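Local structure of hydrogenase-specific maturation endopeptidase (Thermococcus kodakarensis, 5IJA) at residues Leu8-Glu11 against Leu12-Asp15; Ala18-Lys21 against Ala22-Leu26; Ala88-Met91 against Gly92-Asp95; Glu127-Asp130 against Glu131-Ala134; Lys138-Glu141 against Ile142-Leu146. The protein probably acts as an endopeptidase that helps bring [NiFe] hydrogenase to its mature, active form. All blocks are in the same frame, centred on the assembly; numbering follows the deposited sequence.

Contact 1: residues Leu8-Glu11 against Leu12-Asp15; sequences LGNE and LMKD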
loop_
_atom_site.group_PDB
_atom_site.type_symbol
_atom_site.label_atom_id
_atom_site.label_comp_id
_atom_site.label_asym_id
_atom_site.label_seq_id
_atom_site.Cartn_x
_atom_site.Cartn_y
_atom_site.Cartn_z
ATOM N N LEU A 8 -3.199 1.613 -2.405
ATOM C CA LEU A 8 -3.697 2.903 -1.938
ATOM C C LEU A 8 -3.103 3.991 -2.797
ATOM O O LEU A 8 -2.065 3.789 -3.419
ATOM C CB LEU A 8 -3.320 3.183 -0.472
ATOM C CG LEU A 8 -3.432 2.125 0.631
ATOM C CD1 LEU A 8 -3.402 2.757 2.013
ATOM C CD2 LEU A 8 -4.655 1.269 0.463
ATOM N N GLY A 9 -3.747 5.156 -2.800
ATOM C CA GLY A 9 -3.211 6.313 -3.489
ATOM C C GLY A 9 -4.235 7.033 -4.348
ATOM O O GLY A 9 -5.404 6.654 -4.410
ATOM N N ASN A 10 -3.774 8.093 -5.004
ATOM C CA ASN A 10 -4.585 8.874 -5.929
ATOM C C ASN A 10 -3.837 8.978 -7.251
ATOM O O ASN A 10 -2.770 9.588 -7.329
ATOM C CB ASN A 10 -4.880 10.257 -5.355
ATOM C CG ASN A 10 -5.767 11.102 -6.265
ATOM O OD1 ASN A 10 -6.221 10.653 -7.329
ATOM N ND2 ASN A 10 -6.031 12.329 -5.836
ATOM N N GLU A 11 -4.397 8.358 -8.275
ATOM C CA GLU A 11 -3.734 8.273 -9.561
ATOM C C GLU A 11 -3.622 9.626 -10.263
ATOM O O GLU A 11 -2.792 9.808 -11.152
ATOM C CB GLU A 11 -4.476 7.297 -10.455
ATOM C CG GLU A 11 -3.713 6.882 -11.691
ATOM C CD GLU A 11 -4.598 6.211 -12.713
ATOM O OE1 GLU A 11 -4.067 5.777 -13.760
ATOM O OE2 GLU A 11 -5.825 6.129 -12.471
ATOM N N LEU A 12 -4.456 10.578 -9.865
ATOM C CA LEU A 12 -4.442 11.886 -10.511
ATOM C C LEU A 12 -3.403 12.844 -9.916
ATOM O O LEU A 12 -3.353 14.023 -10.278
ATOM C CB LEU A 12 -5.839 12.508 -10.430
ATOM C CG LEU A 12 -6.814 12.188 -11.572
ATOM C CD1 LEU A 12 -7.118 10.706 -11.704
ATOM C CD2 LEU A 12 -8.106 13.001 -11.423
ATOM N N MET A 13 -2.577 12.358 -8.998
ATOM C CA MET A 13 -1.600 13.231 -8.348
ATOM C C MET A 13 -0.184 12.695 -8.545
ATOM O O MET A 13 0.645 12.724 -7.621
ATOM C CB MET A 13 -1.906 13.389 -6.857
ATOM C CG MET A 13 -3.165 14.190 -6.578
ATOM S SD MET A 13 -3.148 15.789 -7.416
ATOM C CE MET A 13 -2.036 16.718 -6.360
ATOM N N LYS A 14 0.063 12.222 -9.762
ATOM C CA LYS A 14 1.382 11.789 -10.221
ATOM C C LYS A 14 1.914 10.608 -9.427
ATOM O O LYS A 14 1.388 9.498 -9.528
ATOM C CB LYS A 14 2.384 12.947 -10.167
ATOM C CG LYS A 14 2.292 13.904 -11.340
ATOM C CD LYS A 14 3.470 14.878 -11.344
ATOM C CE LYS A 14 3.417 15.816 -12.541
ATOM N NZ LYS A 14 2.998 15.111 -13.791
ATOM N N ASP A 15 2.951 10.860 -8.641
ATOM C CA ASP A 15 3.576 9.813 -7.852
ATOM C C ASP A 15 2.660 9.322 -6.735
ATOM O O ASP A 15 2.901 8.260 -6.163
ATOM C CB ASP A 15 4.909 10.298 -7.272
ATOM C CG ASP A 15 5.959 10.547 -8.348
ATOM O OD1 ASP A 15 5.752 10.112 -9.492
ATOM O OD2 ASP A 15 6.996 11.169 -8.040
#
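With CG swung anti to its own N (chi1 -178°), the side chain of Asn10 lies beside its carbonyl carbon and brings the carboxamide over the two residues that follow Glu11. Its OD1 accepts the backbone N-H of Leu12 at 3.1 Å, in a fairly straight bond (161° at the hydrogen) whose donor stands well above the carboxamide plane. The other branch of the amide, ND2, touches CG of Met13 at 3.5 Å; Met13 puts that carbon beside its own N and then bends away at chi2 and chi3. One residue further round, the backbone O of Asn10 takes the N-H of Met13 at 3.2 Å, so a side-chain and a main-chain oxygen of Asn10 hold the same bend. An alanine here is likely to leave the Leu12 N-H without its OD1 acceptor and to open a gap against Met13 CG. The Glu11 side chain leaves the turn for helix 18-28, where OE2 forms a salt bridge with Arg24. Leu12 and Lys14 are tied by backbone hydrogen bonds to Gly125. The Leu12 N to Asn10 OD1 bond makes an Asx turn, and Met13 N to Asn10 O closes the type I beta turn it overlies, in the loop joining strand 3-8 to helix 18-28.

Contact 2: residues Ala18-Lys21 against Ala22-Leu26; sequences AGLK and AGRIL
Ala18 to Lys21 meet Ala22 to Ile25 as successive turns of helix 18-28, the crossover helix of the beta-alpha-beta unit formed with strands 3-8 and 33-37. The main-chain hydrogen bonds are regular. Ala22 N reaches Ala18 O at 2.9 Å and 172°, and the same step is repeated from Gly23 N to Gly19 O and from Arg24 N to Leu20 O. Ile25 N closes the series on Lys21 O at 3.0 Å. Aliphatic carbons pack against the same carbonyl oxygens: Ile25 CG1 lies against Lys21 O, and the methyl of Ala22 sits beside the oxygens of Ala18 and Gly19. Beyond the two segments, Ala22 touches Ile56 of strand 52-59, while Ile25 meets Val136 of helix 130-146. Charged groups make up the third kind. Lys21 NZ and Arg24 NH1 stand 5.2 Å apart, each with a partner outside the helix: Arg24 is paired with Glu11, whereas Lys21 NZ donates to Met126 O. Arg24 starts with CG beside its own N (chi1 -66°) and stays extended to NE, which carries the guanidinium alongside Leu20. There Leu20 CB lies 4.2 Å above the guanidinium plane of Arg24, displaced toward its rim.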
loop_
_atom_site.group_PDB
_atom_site.type_symbol
_atom_site.label_atom_id
_atom_site.label_comp_id
_atom_site.label_asym_id
_atom_site.label_seq_id
_atom_site.Cartn_x
_atom_site.Cartn_y
_atom_site.Cartn_z
ATOM N N ALA A 18 1.505 5.798 -7.222
ATOM C CA ALA A 18 2.518 4.738 -7.349
ATOM C C ALA A 18 1.977 3.403 -6.822
ATOM O O ALA A 18 2.144 2.349 -7.453
ATOM C CB ALA A 18 3.760 5.120 -6.630
ATOM N N GLY A 19 1.307 3.468 -5.679
ATOM C CA GLY A 19 0.677 2.292 -5.098
ATOM C C GLY A 19 -0.321 1.629 -6.019
ATOM O O GLY A 19 -0.349 0.399 -6.129
ATOM N N LEU A 20 -1.140 2.437 -6.702
ATOM C CA LEU A 20 -2.144 1.916 -7.612
ATOM C C LEU A 20 -1.488 1.267 -8.824
ATOM O O LEU A 20 -1.944 0.232 -9.299
ATOM C CB LEU A 20 -3.116 3.027 -8.053
ATOM C CG LEU A 20 -3.856 3.789 -6.953
ATOM C CD1 LEU A 20 -4.854 4.782 -7.545
ATOM C CD2 LEU A 20 -4.570 2.836 -6.000
ATOM N N LYS A 21 -0.399 1.862 -9.309
ATOM C CA LYS A 21 0.277 1.332 -10.482
ATOM C C LYS A 21 0.916 -0.013 -10.158
ATOM O O LYS A 21 0.841 -0.959 -10.938
ATOM C CB LYS A 21 1.331 2.320 -10.993
ATOM C CG LYS A 21 0.868 3.167 -12.191
ATOM C CD LYS A 21 0.348 4.542 -11.776
ATOM C CE LYS A 21 0.005 5.400 -13.005
ATOM N NZ LYS A 21 -0.315 6.821 -12.655
ATOM N N ALA A 22 1.549 -0.092 -8.996
ATOM C CA ALA A 22 2.077 -1.367 -8.514
ATOM C C ALA A 22 0.957 -2.403 -8.390
ATOM O O ALA A 22 1.102 -3.546 -8.829
ATOM C CB ALA A 22 2.770 -1.163 -7.200
ATOM N N GLY A 23 -0.176 -1.990 -7.829
ATOM C CA GLY A 23 -1.337 -2.866 -7.736
ATOM C C GLY A 23 -1.849 -3.381 -9.075
ATOM O O GLY A 23 -2.127 -4.571 -9.242
ATOM N N ARG A 24 -1.966 -2.487 -10.044
ATOM C CA ARG A 24 -2.396 -2.894 -11.376
ATOM C C ARG A 24 -1.423 -3.893 -12.002
ATOM O O ARG A 24 -1.848 -4.861 -12.618
ATOM C CB ARG A 24 -2.572 -1.672 -12.279
ATOM C CG ARG A 24 -3.702 -0.770 -11.821
ATOM C CD ARG A 24 -4.205 0.152 -12.924
ATOM N NE ARG A 24 -5.147 1.123 -12.381
ATOM C CZ ARG A 24 -4.854 2.403 -12.176
ATOM N NH1 ARG A 24 -3.649 2.862 -12.489
ATOM N NH2 ARG A 24 -5.764 3.223 -11.663
ATOM N N ILE A 25 -0.123 -3.684 -11.822
ATOM C CA ILE A 25 0.862 -4.651 -12.316
ATOM C C ILE A 25 0.661 -6.011 -11.663
ATOM O O ILE A 25 0.682 -7.039 -12.329
ATOM C CB ILE A 25 2.311 -4.189 -12.062
ATOM C CG1 ILE A 25 2.646 -2.941 -12.871
ATOM C CG2 ILE A 25 3.304 -5.281 -12.423
ATOM C CD1 ILE A 25 3.997 -2.333 -12.501
ATOM N N LEU A 26 0.482 -6.015 -10.347
ATOM C CA LEU A 26 0.236 -7.262 -9.640
ATOM C C LEU A 26 -1.090 -7.911 -10.073
ATOM O O LEU A 26 -1.171 -9.132 -10.190
ATOM C CB LEU A 26 0.261 -7.015 -8.132
ATOM C CG LEU A 26 1.637 -6.616 -7.601
ATOM C CD1 LEU A 26 1.511 -5.906 -6.263
ATOM C CD2 LEU A 26 2.549 -7.833 -7.494
#

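Contact 3: residues Ala88-Met91 against Gly92-Asp95; sequences AHFM and GAID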
loop_
_atom_site.group_PDB
_atom_site.type_symbol
_atom_site.label_atom_id
_atom_site.label_comp_id
_atom_site.label_asym_id
_atom_site.label_seq_id
_atom_site.Cartn_x
_atom_site.Cartn_y
_atom_site.Cartn_z
ATOM N N ALA A 88 -0.395 9.912 3.677
ATOM C CA ALA A 88 -1.660 10.501 4.006
ATOM C C ALA A 88 -2.677 9.405 3.802
ATOM O O ALA A 88 -3.654 9.339 4.513
ATOM C CB ALA A 88 -1.949 11.672 3.091
ATOM N N HIS A 89 -2.449 8.596 2.779
ATOM C CA HIS A 89 -3.405 7.613 2.398
ATOM C C HIS A 89 -3.638 6.517 3.404
ATOM O O HIS A 89 -4.743 6.305 3.785
ATOM C CB HIS A 89 -2.941 6.967 1.128
ATOM C CG HIS A 89 -2.571 7.920 0.055
ATOM N ND1 HIS A 89 -3.501 8.628 -0.656
ATOM C CD2 HIS A 89 -1.374 8.239 -0.473
ATOM C CE1 HIS A 89 -2.892 9.366 -1.558
ATOM N NE2 HIS A 89 -1.601 9.148 -1.464
ATOM N N PHE A 90 -2.601 5.887 3.904
ATOM C CA PHE A 90 -2.822 4.844 4.870
ATOM C C PHE A 90 -3.393 5.494 6.100
ATOM O O PHE A 90 -4.284 4.981 6.699
ATOM C CB PHE A 90 -1.587 4.022 5.172
ATOM C CG PHE A 90 -1.863 2.829 6.021
ATOM C CD1 PHE A 90 -2.869 1.965 5.700
ATOM C CD2 PHE A 90 -1.154 2.603 7.148
ATOM C CE1 PHE A 90 -3.140 0.885 6.478
ATOM C CE2 PHE A 90 -1.416 1.527 7.942
ATOM C CZ PHE A 90 -2.402 0.662 7.597
ATOM N N MET A 91 -2.875 6.657 6.449
ATOM C CA MET A 91 -3.385 7.395 7.605
ATOM C C MET A 91 -4.898 7.601 7.516
ATOM O O MET A 91 -5.599 7.543 8.524
ATOM C CB MET A 91 -2.687 8.753 7.737
ATOM C CG MET A 91 -1.217 8.671 8.090
ATOM S SD MET A 91 -0.873 7.728 9.572
ATOM C CE MET A 91 -1.855 8.619 10.771
ATOM N N GLY A 92 -5.392 7.817 6.304
ATOM C CA GLY A 92 -6.812 8.009 6.080
ATOM C C GLY A 92 -7.604 6.721 6.174
ATOM O O GLY A 92 -8.834 6.748 6.243
ATOM N N ALA A 93 -6.888 5.598 6.199
ATOM C CA ALA A 93 -7.496 4.267 6.173
ATOM C C ALA A 93 -7.503 3.589 7.531
ATOM O O ALA A 93 -8.252 2.631 7.749
ATOM C CB ALA A 93 -6.767 3.390 5.171
ATOM N N ILE A 94 -6.645 4.057 8.428
ATOM C CA ILE A 94 -6.432 3.388 9.707
ATOM C C ILE A 94 -7.709 3.198 10.525
ATOM O O ILE A 94 -7.958 2.107 11.028
ATOM C CB ILE A 94 -5.412 4.149 10.573
ATOM C CG1 ILE A 94 -3.999 3.907 10.040
ATOM C CG2 ILE A 94 -5.497 3.706 12.026
ATOM C CD1 ILE A 94 -2.920 4.485 10.910
ATOM N N ASP A 95 -8.511 4.249 10.658
ATOM C CA ASP A 95 -9.704 4.185 11.501
ATOM C C ASP A 95 -10.693 3.148 10.958
ATOM O O ASP A 95 -11.226 2.319 11.705
ATOM C CB ASP A 95 -10.358 5.575 11.610
ATOM C CG ASP A 95 -9.693 6.462 12.667
ATOM O OD1 ASP A 95 -8.685 6.033 13.269
ATOM O OD2 ASP A 95 -10.176 7.592 12.899
HETATM O O HOH W 1 -8.045 6.824 9.654
#
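Ile94 fills the hollow between the side chains of Phe90 and Met91, one turn back along the chain. Its CG1 sits over one face of the Phe90 ring, displaced toward the rim and 4.1 Å from CE2, and the two side chains cross at about a right angle. From the same branch, CD1 reaches Met91 SD at 4.1 Å; here the two side chains run side by side and point the same way, because Met91 folds at chi2 and chi3 rather than stretching out. The methyl of Ala93 is a smaller bump that meets the ring at CD1, 4.2 Å off, approaching obliquely. Phe90 can receive both because its CG stands anti to the backbone N (chi1 -172°), leaning the ring toward the next turn. These shapes belong to the first turns of helix 88-103, whose buried side faces the sheet, with Phe90 packed on Leu8 and Ile55. His89 NE2 makes a separate hydrogen bond to Asp16 OD1, in the loop before helix 18-28. The backbone beneath is uneven. Phe90 O accepts Ala93 N at 2.7 Å, from well above the carbonyl plane, and Ile94 N only weakly. Gly92 adds no bump of its own, and its N-H is shared between Ala88 O and, weakly, His89 O. At the next step a water is wedged into the helix, donating to Met91 O at 2.8 Å and accepting from Asp95 N at 2.8 Å.

Contact 4: residues Glu127-Asp130 against Glu131-Ala134; sequences ELSD and EVKA
Lys133 NZ meets the flat carboxylate of Asp130 at OD1, nearly in line with the C-O bond and 3.1 Å away, and forms a salt bridge. The lysine arrives extended beyond CG, lying side by side with Asp130, and its CE touches Leu128 O at 3.7 Å. The carboxylate of Glu131 takes a different course: a bend at chi2 (86°) folds it back along the chain, leaving OE1 3.5 Å from Asp130 N and close to Ser129 CB, while OE2 forms a salt bridge with Lys120. This is the N-terminal end of helix 130-146, with Ser129 at the N-cap position. Ser129 O receives the Lys133 N-H at 3.1 Å and, weakly, that of Val132. With chi1 at 71°, Ser129 OG lies between its own N and carbonyl carbon and comes against Val132 CG2 at 3.4 Å. Ahead of the cap, Leu128 crosses Val132 at about a right angle, its CD2 lying 4.1 Å from CG1. Beyond the two segments Val132 packs on Ala18, and Leu128 on Lys21, both of helix 18-28. Asp15 OD1 accepts the N-H of Ser129, fixing the cap to the loop after strand 3-8.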
loop_
_atom_site.group_PDB
_atom_site.type_symbol
_atom_site.label_atom_id
_atom_site.label_comp_id
_atom_site.label_asym_id
_atom_site.label_seq_id
_atom_site.Cartn_x
_atom_site.Cartn_y
_atom_site.Cartn_z
ATOM N N GLU A 127 0.989 10.593 -14.960
ATOM C CA GLU A 127 2.211 9.856 -15.265
ATOM C C GLU A 127 3.157 9.839 -14.067
ATOM O O GLU A 127 3.274 10.821 -13.334
ATOM C CB GLU A 127 2.918 10.450 -16.494
ATOM N N LEU A 128 3.830 8.711 -13.868
ATOM C CA LEU A 128 4.842 8.613 -12.827
ATOM C C LEU A 128 6.168 9.207 -13.295
ATOM O O LEU A 128 6.528 9.092 -14.470
ATOM C CB LEU A 128 5.049 7.158 -12.416
ATOM C CG LEU A 128 3.830 6.433 -11.856
ATOM C CD1 LEU A 128 4.168 4.962 -11.695
ATOM C CD2 LEU A 128 3.468 7.049 -10.522
ATOM N N SER A 129 6.880 9.845 -12.372
ATOM C CA SER A 129 8.245 10.285 -12.622
ATOM C C SER A 129 9.148 9.076 -12.807
ATOM O O SER A 129 8.845 7.989 -12.302
ATOM C CB SER A 129 8.763 11.150 -11.475
ATOM O OG SER A 129 8.987 10.378 -10.307
ATOM N N ASP A 130 10.255 9.264 -13.524
ATOM C CA ASP A 130 11.141 8.151 -13.843
ATOM C C ASP A 130 11.663 7.480 -12.571
ATOM O O ASP A 130 11.730 6.259 -12.511
ATOM C CB ASP A 130 12.318 8.606 -14.728
ATOM C CG ASP A 130 11.980 8.606 -16.233
ATOM O OD1 ASP A 130 10.846 8.241 -16.624
ATOM O OD2 ASP A 130 12.874 8.955 -17.039
ATOM N N GLU A 131 12.011 8.261 -11.551
ATOM C CA GLU A 131 12.558 7.684 -10.324
ATOM C C GLU A 131 11.559 6.758 -9.620
ATOM O O GLU A 131 11.943 5.762 -8.995
ATOM C CB GLU A 131 12.990 8.775 -9.346
ATOM C CG GLU A 131 14.116 9.667 -9.825
ATOM C CD GLU A 131 13.626 10.831 -10.662
ATOM O OE1 GLU A 131 12.512 10.746 -11.224
ATOM O OE2 GLU A 131 14.355 11.843 -10.750
ATOM N N VAL A 132 10.278 7.096 -9.721
ATOM C CA VAL A 132 9.230 6.345 -9.036
ATOM C C VAL A 132 8.817 5.112 -9.852
ATOM O O VAL A 132 8.356 4.120 -9.287
ATOM C CB VAL A 132 8.021 7.265 -8.720
ATOM C CG1 VAL A 132 6.800 6.477 -8.256
ATOM C CG2 VAL A 132 8.415 8.252 -7.660
ATOM N N LYS A 133 9.013 5.149 -11.169
ATOM C CA LYS A 133 8.846 3.941 -11.986
ATOM C C LYS A 133 9.728 2.816 -11.453
ATOM O O LYS A 133 9.297 1.660 -11.337
ATOM C CB LYS A 133 9.201 4.199 -13.452
ATOM C CG LYS A 133 8.276 5.146 -14.206
ATOM C CD LYS A 133 8.748 5.280 -15.651
ATOM C CE LYS A 133 7.973 6.344 -16.405
ATOM N NZ LYS A 133 8.498 6.529 -17.788
ATOM N N ALA A 134 10.972 3.169 -11.146
ATOM C CA ALA A 134 11.931 2.237 -10.574
ATOM C C ALA A 134 11.432 1.699 -9.235
ATOM O O ALA A 134 11.539 0.500 -8.954
ATOM C CB ALA A 134 13.281 2.905 -10.408
#

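Contact 5: residues Lys138-Glu141 against Ile142-Leu146; sequences KAVE and IAEKL
Lys145 runs back over the carbonyl of Glu141, one turn earlier, and meets its oxygen with nearly every carbon. Lys145 CB stands 3.9 Å from Glu141 O, and Lys145 CG, placed beside its own backbone N by a chi1 of -58°, closes to 3.2 Å from Glu141 O. Lys145 CD follows at 3.6 Å from Glu141 O, and CE lies farther off as the extended chain draws away. At the tip, Lys145 NZ stops 4.6 Å from Glu141 OE1; the opposite charges probably attract weakly across a gap too wide for a salt bridge. The backbone bond beneath, from Lys145 N to Glu141 O, is itself weak. Glu144 uses the neighbouring ridge in a similar way: it lies side by side with Val140, its CG against Val140 O and its OE2 3.8 Å from Val140 CG1. Its carboxylate is claimed from outside, by a salt bridge to Lys29 and a hydrogen bond to the hydroxyl of Tyr31. Ile142 settles CG1 over Lys138 O at 3.2 Å. Shorter main-chain bonds join Ile142 N to Lys138 O, Ala143 N to Ala139 O and Glu144 N to Val140 O. Val140, Ala143 and Glu144 press on Leu26 of helix 18-28, while Ala139 and Ile142 rest on Ile115 of strand 111-118. Lys138, Glu141 and Lys145 are exposed instead, which marks an amphipathic helix, the C-terminal helix 130-146 of an alpha/beta fold.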
loop_
_atom_site.group_PDB
_atom_site.type_symbol
_atom_site.label_atom_id
_atom_site.label_comp_id
_atom_site.label_asym_id
_atom_site.label_seq_id
_atom_site.Cartn_x
_atom_site.Cartn_y
_atom_site.Cartn_z
ATOM N N LYS A 138 10.388 -2.242 -7.805
ATOM C CA LYS A 138 10.873 -2.935 -6.614
ATOM C C LYS A 138 9.741 -3.225 -5.625
ATOM O O LYS A 138 9.785 -4.238 -4.926
ATOM C CB LYS A 138 11.990 -2.158 -5.926
ATOM C CG LYS A 138 12.942 -3.113 -5.196
ATOM C CD LYS A 138 14.389 -2.635 -5.171
ATOM C CE LYS A 138 15.310 -3.777 -4.717
ATOM N NZ LYS A 138 16.586 -3.324 -4.083
ATOM N N ALA A 139 8.737 -2.347 -5.562
ATOM C CA ALA A 139 7.565 -2.628 -4.737
ATOM C C ALA A 139 6.862 -3.896 -5.211
ATOM O O ALA A 139 6.426 -4.720 -4.397
ATOM C CB ALA A 139 6.598 -1.446 -4.752
ATOM N N VAL A 140 6.760 -4.056 -6.527
ATOM C CA VAL A 140 6.130 -5.245 -7.097
ATOM C C VAL A 140 6.916 -6.511 -6.742
ATOM O O VAL A 140 6.323 -7.547 -6.413
ATOM C CB VAL A 140 5.981 -5.108 -8.624
ATOM C CG1 VAL A 140 5.553 -6.448 -9.267
ATOM C CG2 VAL A 140 4.967 -4.038 -8.931
ATOM N N GLU A 141 8.241 -6.412 -6.780
ATOM C CA GLU A 141 9.116 -7.541 -6.435
ATOM C C GLU A 141 8.955 -7.989 -4.989
ATOM O O GLU A 141 8.889 -9.187 -4.705
ATOM C CB GLU A 141 10.575 -7.183 -6.667
ATOM C CG GLU A 141 10.980 -7.049 -8.115
ATOM C CD GLU A 141 12.448 -6.698 -8.237
ATOM O OE1 GLU A 141 13.226 -7.128 -7.352
ATOM O OE2 GLU A 141 12.820 -5.981 -9.193
ATOM N N ILE A 142 8.904 -7.023 -4.079
ATOM C CA ILE A 142 8.680 -7.323 -2.665
ATOM C C ILE A 142 7.327 -7.993 -2.464
ATOM O O ILE A 142 7.220 -8.994 -1.766
ATOM C CB ILE A 142 8.769 -6.042 -1.805
ATOM C CG1 ILE A 142 10.158 -5.419 -1.933
ATOM C CG2 ILE A 142 8.458 -6.337 -0.341
ATOM C CD1 ILE A 142 10.335 -4.096 -1.194
ATOM N N ALA A 143 6.287 -7.456 -3.089
ATOM C CA ALA A 143 4.946 -7.992 -2.915
ATOM C C ALA A 143 4.814 -9.431 -3.444
ATOM O O ALA A 143 4.098 -10.247 -2.862
ATOM C CB ALA A 143 3.932 -7.090 -3.603
ATOM N N GLU A 144 5.480 -9.739 -4.557
ATOM C CA GLU A 144 5.391 -11.094 -5.127
ATOM C C GLU A 144 6.001 -12.118 -4.179
ATOM O O GLU A 144 5.491 -13.233 -4.038
ATOM C CB GLU A 144 6.074 -11.158 -6.505
ATOM C CG GLU A 144 5.360 -10.346 -7.587
ATOM C CD GLU A 144 5.582 -10.888 -8.997
ATOM O OE1 GLU A 144 5.126 -12.019 -9.294
ATOM O OE2 GLU A 144 6.204 -10.175 -9.813
ATOM N N LYS A 145 7.091 -11.733 -3.527
ATOM C CA LYS A 145 7.677 -12.562 -2.483
ATOM C C LYS A 145 6.712 -12.786 -1.315
ATOM O O LYS A 145 6.618 -13.896 -0.797
ATOM C CB LYS A 145 8.992 -11.950 -1.989
ATOM C CG LYS A 145 9.990 -11.767 -3.111
ATOM C CD LYS A 145 11.270 -11.053 -2.708
ATOM C CE LYS A 145 12.267 -11.124 -3.872
ATOM N NZ LYS A 145 13.302 -10.057 -3.832
ATOM N N LEU A 146 5.984 -11.748 -0.906
ATOM C CA LEU A 146 5.083 -11.883 0.231
ATOM C C LEU A 146 3.856 -12.718 -0.114
ATOM O O LEU A 146 3.198 -13.276 0.767
ATOM C CB LEU A 146 4.659 -10.497 0.745
ATOM C CG LEU A 146 5.804 -9.600 1.216
ATOM C CD1 LEU A 146 5.298 -8.227 1.646
ATOM C CD2 LEU A 146 6.543 -10.275 2.359
#

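In the fold
From the N terminus the five contacts follow in series, and none nests in or crosses another. Contact 1 turns the loop leaving strand 3-8 and leads on to contact 2, at the start of helix 18-28; Leu20 packs back on the 8-11 loop and joins the two. Contact 3 opens helix 88-103 and touches contact 1 through Leu8 and Gly9, but lies across the chain's centre from contacts 2 and 5. Contact 4 begins helix 130-146 beside the 12-15 loop, and contact 5 ends that helix, their centres about 17 Å apart. Both ends of helix 130-146 pack on helix 18-28, the first through contact 4's residues and the second through contact 5's.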